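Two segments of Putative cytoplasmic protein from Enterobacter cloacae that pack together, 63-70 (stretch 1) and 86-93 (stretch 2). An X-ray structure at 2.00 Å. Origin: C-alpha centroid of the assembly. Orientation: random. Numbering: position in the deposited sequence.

Stretch 1 (63-70) MSYVLNYC
Stretch 2, residues 86-93: SDKKRYMF

How do the two backbones lie against each other? Stretch 1 continues a helix that begins earlier in the chain, with phi/psi near -60/-45 through Asn-68; Tyr-69 is at -92/-2 and Cys-70 at -103/7. Stretch 2 leaves a turn at Lys-88 (73/11) and extends through Arg-90 and Tyr-91. Helix and strand axes approach to 7.6 Å, their directions 142° apart, so the two segments run roughly antiparallel: Ser-64 CA lies 5.3 Å from Tyr-91 CA, and Asn-68 CA 7.3 Å from Lys-89 CA. Met-63, Val-66 and Leu-67 make no contact across the interface.

What does Ser-64, with its neighbour Tyr-65, offer the strand? Ser-64 (chi1 m) points toward it, and Ser-64 OG accepts a hydrogen bond from Met-92 N at 3.0 Å, satisfying a backbone amide. Ser-64 CB sits 3.5 Å from Tyr-91 CD1 (chi1 m, chi2 -90°). Beside it, Tyr-65 (chi1 t, chi2 86°) adds an apolar contact, Tyr-65 CB lying 3.7 Å from Tyr-91 CE1.

How does Asn-68, one turn later, hold the strand? With chi1 -85° and chi2 -36°, Asn-68 ND2 donates to Arg-90 O at 2.8 Å and 165°, nearly linear. Asn-68 ND2 also lies over one face of the Tyr-91 ring, 3.8 Å from Tyr-91 CE1. A water donates to Asn-68 OD1 (3.1 Å) and accepts from Arg-90 N (2.9 Å), so the amide group reaches both polar backbone atoms of Arg-90, one through water.

What closes the contact at Tyr-69? Tyr-69 OH (chi1 m, chi2 -93°) donates to Asp-87 OD2 at 2.7 Å. Tyr-91 OH also donates to Asp-87 OD2, at 2.7 Å, so one carboxylate oxygen gathers two phenols. Asp-87 (chi1 p) is steadied by Lys-89 N donating to Asp-87 OD1 at 3.0 Å. The Lys-89 side chain (m, t, t, m) passes Tyr-69, with Lys-89 CD 3.9 Å from Tyr-69 CE2.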

ATOM      1  N   MET A  63      -3.412   0.068   2.823  1.00 26.29           N
ATOM      2  CA  MET A  63      -2.173  -0.594   3.251  1.00 19.33           C
ATOM      3  C   MET A  63      -1.881  -0.424   4.746  1.00 20.68           C
ATOM      4  O   MET A  63      -1.284  -1.307   5.388  1.00 19.88           O
ATOM      5  CB  MET A  63      -1.007  -0.080   2.417  1.00 13.58           C
ATOM      6  CG  MET A  63      -1.050  -0.553   0.973  1.00 20.46           C
ATOM      7  SD  MET A  63      -1.186  -2.354   0.724  1.00 34.15           S
ATOM      8  CE  MET A  63       0.043  -2.996   1.880  1.00 17.75           C
ATOM      9  N   SER A  64      -2.301   0.715   5.296  1.00 20.86           N
ATOM     10  CA  SER A  64      -2.201   0.946   6.739  1.00 22.24           C
ATOM     11  C   SER A  64      -3.080  -0.040   7.483  1.00 25.40           C
ATOM     12  O   SER A  64      -2.673  -0.573   8.525  1.00 26.83           O
ATOM     13  CB  SER A  64      -2.617   2.383   7.087  1.00 25.76           C
ATOM     14  OG  SER A  64      -1.712   3.321   6.517  1.00 27.24           O
ATOM     15  N   TYR A  65      -4.286  -0.287   6.964  1.00 25.12           N
ATOM     16  CA  TYR A  65      -5.188  -1.265   7.598  1.00 29.30           C
ATOM     17  C   TYR A  65      -4.558  -2.669   7.559  1.00 28.76           C
ATOM     18  O   TYR A  65      -4.530  -3.397   8.576  1.00 27.13           O
ATOM     19  CB  TYR A  65      -6.571  -1.250   6.921  1.00 31.87           C
ATOM     20  CG  TYR A  65      -7.494  -2.380   7.349  1.00 33.13           C
ATOM     21  CD1 TYR A  65      -8.297  -2.257   8.475  1.00 33.14           C
ATOM     22  CD2 TYR A  65      -7.572  -3.564   6.620  1.00 27.29           C
ATOM     23  CE1 TYR A  65      -9.138  -3.278   8.872  1.00 37.24           C
ATOM     24  CE2 TYR A  65      -8.413  -4.604   7.020  1.00 29.49           C
ATOM     25  CZ  TYR A  65      -9.194  -4.452   8.144  1.00 36.63           C
ATOM     26  OH  TYR A  65     -10.042  -5.473   8.552  1.00 33.31           O
ATOM     27  N   VAL A  66      -4.036  -3.042   6.387  1.00 23.16           N
ATOM     28  CA  VAL A  66      -3.376  -4.346   6.239  1.00 20.90           C
ATOM     29  C   VAL A  66      -2.239  -4.509   7.240  1.00 18.80           C
ATOM     30  O   VAL A  66      -2.177  -5.512   7.961  1.00 22.63           O
ATOM     31  CB  VAL A  66      -2.840  -4.555   4.792  1.00 29.03           C
ATOM     32  CG1 VAL A  66      -1.898  -5.756   4.721  1.00 23.31           C
ATOM     33  CG2 VAL A  66      -4.007  -4.727   3.823  1.00 28.22           C
ATOM     34  N   LEU A  67      -1.335  -3.534   7.278  1.00 18.18           N
ATOM     35  CA  LEU A  67      -0.193  -3.614   8.191  1.00 17.26           C
ATOM     36  C   LEU A  67      -0.644  -3.648   9.649  1.00 22.90           C
ATOM     37  O   LEU A  67      -0.121  -4.427  10.430  1.00 21.58           O
ATOM     38  CB  LEU A  67       0.764  -2.454   7.971  1.00 20.33           C
ATOM     39  CG  LEU A  67       1.491  -2.454   6.621  1.00 20.04           C
ATOM     40  CD1 LEU A  67       2.296  -1.189   6.458  1.00 21.87           C
ATOM     41  CD2 LEU A  67       2.393  -3.654   6.529  1.00 16.86           C
ATOM     42  N   ASN A  68      -1.625  -2.820  10.008  1.00 21.31           N
ATOM     43  CA  ASN A  68      -2.103  -2.746  11.390  1.00 22.03           C
ATOM     44  C   ASN A  68      -2.658  -4.062  11.848  1.00 26.06           C
ATOM     45  O   ASN A  68      -2.435  -4.478  12.991  1.00 31.12           O
ATOM     46  CB  ASN A  68      -3.203  -1.671  11.542  1.00 23.86           C
ATOM     47  CG  ASN A  68      -2.639  -0.273  11.764  1.00 28.45           C
ATOM     48  OD1 ASN A  68      -1.610  -0.101  12.435  1.00 26.78           O
ATOM     49  ND2 ASN A  68      -3.311   0.737  11.199  1.00 26.82           N
ATOM     50  N   TYR A  69      -3.409  -4.722  10.972  1.00 27.18           N
ATOM     51  CA  TYR A  69      -4.068  -5.949  11.416  1.00 26.22           C
ATOM     52  C   TYR A  69      -3.257  -7.220  11.166  1.00 26.73           C
ATOM     53  O   TYR A  69      -3.664  -8.315  11.559  1.00 28.96           O
ATOM     54  CB  TYR A  69      -5.501  -6.013  10.886  1.00 29.26           C
ATOM     55  CG  TYR A  69      -6.400  -5.074  11.660  1.00 31.22           C
ATOM     56  CD1 TYR A  69      -7.122  -5.518  12.753  1.00 33.43           C
ATOM     57  CD2 TYR A  69      -6.490  -3.731  11.321  1.00 33.03           C
ATOM     58  CE1 TYR A  69      -7.938  -4.651  13.481  1.00 37.94           C
ATOM     59  CE2 TYR A  69      -7.299  -2.860  12.034  1.00 32.20           C
ATOM     60  CZ  TYR A  69      -8.018  -3.325  13.112  1.00 38.91           C
ATOM     61  OH  TYR A  69      -8.814  -2.446  13.817  1.00 39.05           O
ATOM     62  N   CYS A  70      -2.086  -7.056  10.549  1.00 20.90           N
ATOM     63  CA  CYS A  70      -1.146  -8.162  10.377  1.00 18.41           C
ATOM     64  C   CYS A  70       0.010  -8.056  11.377  1.00 25.23           C
ATOM     65  O   CYS A  70       0.974  -8.816  11.310  1.00 25.32           O
ATOM     66  CB  CYS A  70      -0.612  -8.201   8.940  1.00 19.42           C
ATOM     67  SG  CYS A  70      -1.829  -8.834   7.771  1.00 27.00           S
ATOM     68  N   SER A  86     -11.812   4.765  13.795  1.00 51.94           N
ATOM     69  CA  SER A  86     -12.606   4.576  15.002  1.00 52.72           C
ATOM     70  C   SER A  86     -12.072   3.412  15.831  1.00 51.05           C
ATOM     71  O   SER A  86     -12.608   3.104  16.891  1.00 49.44           O
ATOM     72  CB  SER A  86     -14.072   4.339  14.648  1.00 59.41           C
ATOM     73  OG  SER A  86     -14.230   3.116  13.946  1.00 61.41           O
ATOM     74  N   ASP A  87     -11.012   2.769  15.342  1.00 54.03           N
ATOM     75  CA  ASP A  87     -10.383   1.656  16.050  1.00 47.20           C
ATOM     76  C   ASP A  87      -9.192   2.113  16.900  1.00 40.51           C
ATOM     77  O   ASP A  87      -8.594   1.306  17.616  1.00 41.16           O
ATOM     78  CB  ASP A  87      -9.953   0.554  15.065  1.00 43.69           C
ATOM     79  CG  ASP A  87      -8.889   1.027  14.074  1.00 41.47           C
ATOM     80  OD1 ASP A  87      -8.636   2.250  13.998  1.00 41.43           O
ATOM     81  OD2 ASP A  87      -8.310   0.175  13.357  1.00 35.88           O
ATOM     82  N   LYS A  88      -8.868   3.404  16.810  1.00 40.65           N
ATOM     83  CA  LYS A  88      -7.777   4.037  17.567  1.00 43.56           C
ATOM     84  C   LYS A  88      -6.401   3.629  17.031  1.00 46.35           C
ATOM     85  O   LYS A  88      -5.359   3.908  17.648  1.00 45.85           O
ATOM     86  CB  LYS A  88      -7.900   3.783  19.079  1.00 48.91           C
ATOM     87  CG  LYS A  88      -9.316   3.999  19.652  1.00 51.20           C
ATOM     88  CD  LYS A  88      -9.433   3.407  21.056  1.00 56.35           C
ATOM     89  CE  LYS A  88     -10.893   3.237  21.516  1.00 60.07           C
ATOM     90  NZ  LYS A  88     -11.592   4.527  21.805  1.00 61.87           N
ATOM     91  N   LYS A  89      -6.399   2.981  15.869  1.00 42.23           N
ATOM     92  CA  LYS A  89      -5.147   2.663  15.186  1.00 42.92           C
ATOM     93  C   LYS A  89      -4.795   3.772  14.187  1.00 42.15           C
ATOM     94  O   LYS A  89      -5.683   4.497  13.721  1.00 41.55           O
ATOM     95  CB  LYS A  89      -5.221   1.280  14.517  1.00 38.10           C
ATOM     96  CG  LYS A  89      -5.574   0.153  15.507  1.00 42.10           C
ATOM     97  CD  LYS A  89      -5.238  -1.227  14.965  1.00 39.84           C
ATOM     98  CE  LYS A  89      -5.391  -2.299  16.045  1.00 41.84           C
ATOM     99  NZ  LYS A  89      -4.480  -2.083  17.213  1.00 41.44           N
ATOM    100  N   ARG A  90      -3.505   3.907  13.877  1.00 35.58           N
ATOM    101  CA  ARG A  90      -3.030   4.974  12.999  1.00 41.06           C
ATOM    102  C   ARG A  90      -3.037   4.600  11.513  1.00 38.77           C
ATOM    103  O   ARG A  90      -2.679   3.477  11.125  1.00 29.18           O
ATOM    104  CB  ARG A  90      -1.633   5.441  13.427  1.00 45.26           C
ATOM    105  CG  ARG A  90      -1.598   6.116  14.797  1.00 54.58           C
ATOM    106  CD  ARG A  90      -0.184   6.151  15.355  1.00 61.41           C
ATOM    107  NE  ARG A  90      -0.103   6.888  16.615  1.00 73.54           N
ATOM    108  CZ  ARG A  90      -0.258   6.339  17.821  1.00 78.25           C
ATOM    109  NH1 ARG A  90      -0.510   5.039  17.934  1.00 79.25           N
ATOM    110  NH2 ARG A  90      -0.166   7.091  18.914  1.00 77.17           N
ATOM    111  N   TYR A  91      -3.446   5.560  10.686  1.00 33.90           N
ATOM    112  CA  TYR A  91      -3.566   5.360   9.251  1.00 32.88           C
ATOM    113  C   TYR A  91      -2.837   6.460   8.489  1.00 35.39           C
ATOM    114  O   TYR A  91      -3.088   7.655   8.721  1.00 30.26           O
ATOM    115  CB  TYR A  91      -5.050   5.313   8.864  1.00 34.46           C
ATOM    116  CG  TYR A  91      -5.730   4.063   9.384  1.00 35.59           C
ATOM    117  CD1 TYR A  91      -5.763   2.902   8.627  1.00 35.23           C
ATOM    118  CD2 TYR A  91      -6.315   4.036  10.645  1.00 33.71           C
ATOM    119  CE1 TYR A  91      -6.379   1.743   9.112  1.00 35.26           C
ATOM    120  CE2 TYR A  91      -6.927   2.891  11.128  1.00 35.55           C
ATOM    121  CZ  TYR A  91      -6.951   1.750  10.358  1.00 31.68           C
ATOM    122  OH  TYR A  91      -7.566   0.612  10.841  1.00 32.73           O
ATOM    123  N   MET A  92      -1.913   6.058   7.613  1.00 35.82           N
ATOM    124  CA  MET A  92      -1.242   7.002   6.717  1.00 30.31           C
ATOM    125  C   MET A  92      -2.182   7.301   5.561  1.00 34.01           C
ATOM    126  O   MET A  92      -2.990   6.448   5.189  1.00 31.46           O
ATOM    127  CB  MET A  92       0.079   6.436   6.171  1.00 24.76           C
ATOM    128  CG  MET A  92       1.091   5.979   7.221  1.00 24.61           C
ATOM    129  SD  MET A  92       2.701   5.513   6.499  1.00 30.19           S
ATOM    130  CE  MET A  92       3.447   4.796   7.977  1.00 28.34           C
ATOM    131  N   PHE A  93      -2.084   8.509   5.000  1.00 32.75           N
ATOM    132  CA  PHE A  93      -2.979   8.920   3.925  1.00 32.01           C
ATOM    133  C   PHE A  93      -2.198   9.504   2.728  1.00 34.39           C
ATOM    134  O   PHE A  93      -2.804   9.918   1.734  1.00 31.49           O
ATOM    135  CB  PHE A  93      -4.028   9.911   4.446  1.00 33.09           C
ATOM    136  CG  PHE A  93      -3.439  11.135   5.089  1.00 37.63           C
ATOM    137  CD1 PHE A  93      -3.154  12.264   4.325  1.00 41.46           C
ATOM    138  CD2 PHE A  93      -3.165  11.159   6.449  1.00 36.02           C
ATOM    139  CE1 PHE A  93      -2.610  13.399   4.904  1.00 42.39           C
ATOM    140  CE2 PHE A  93      -2.628  12.291   7.040  1.00 42.72           C
ATOM    141  CZ  PHE A  93      -2.342  13.415   6.259  1.00 40.20           C
TER
HETATM  142  O   HOH W   1      -1.218   2.230  14.478  1.00 35.26           O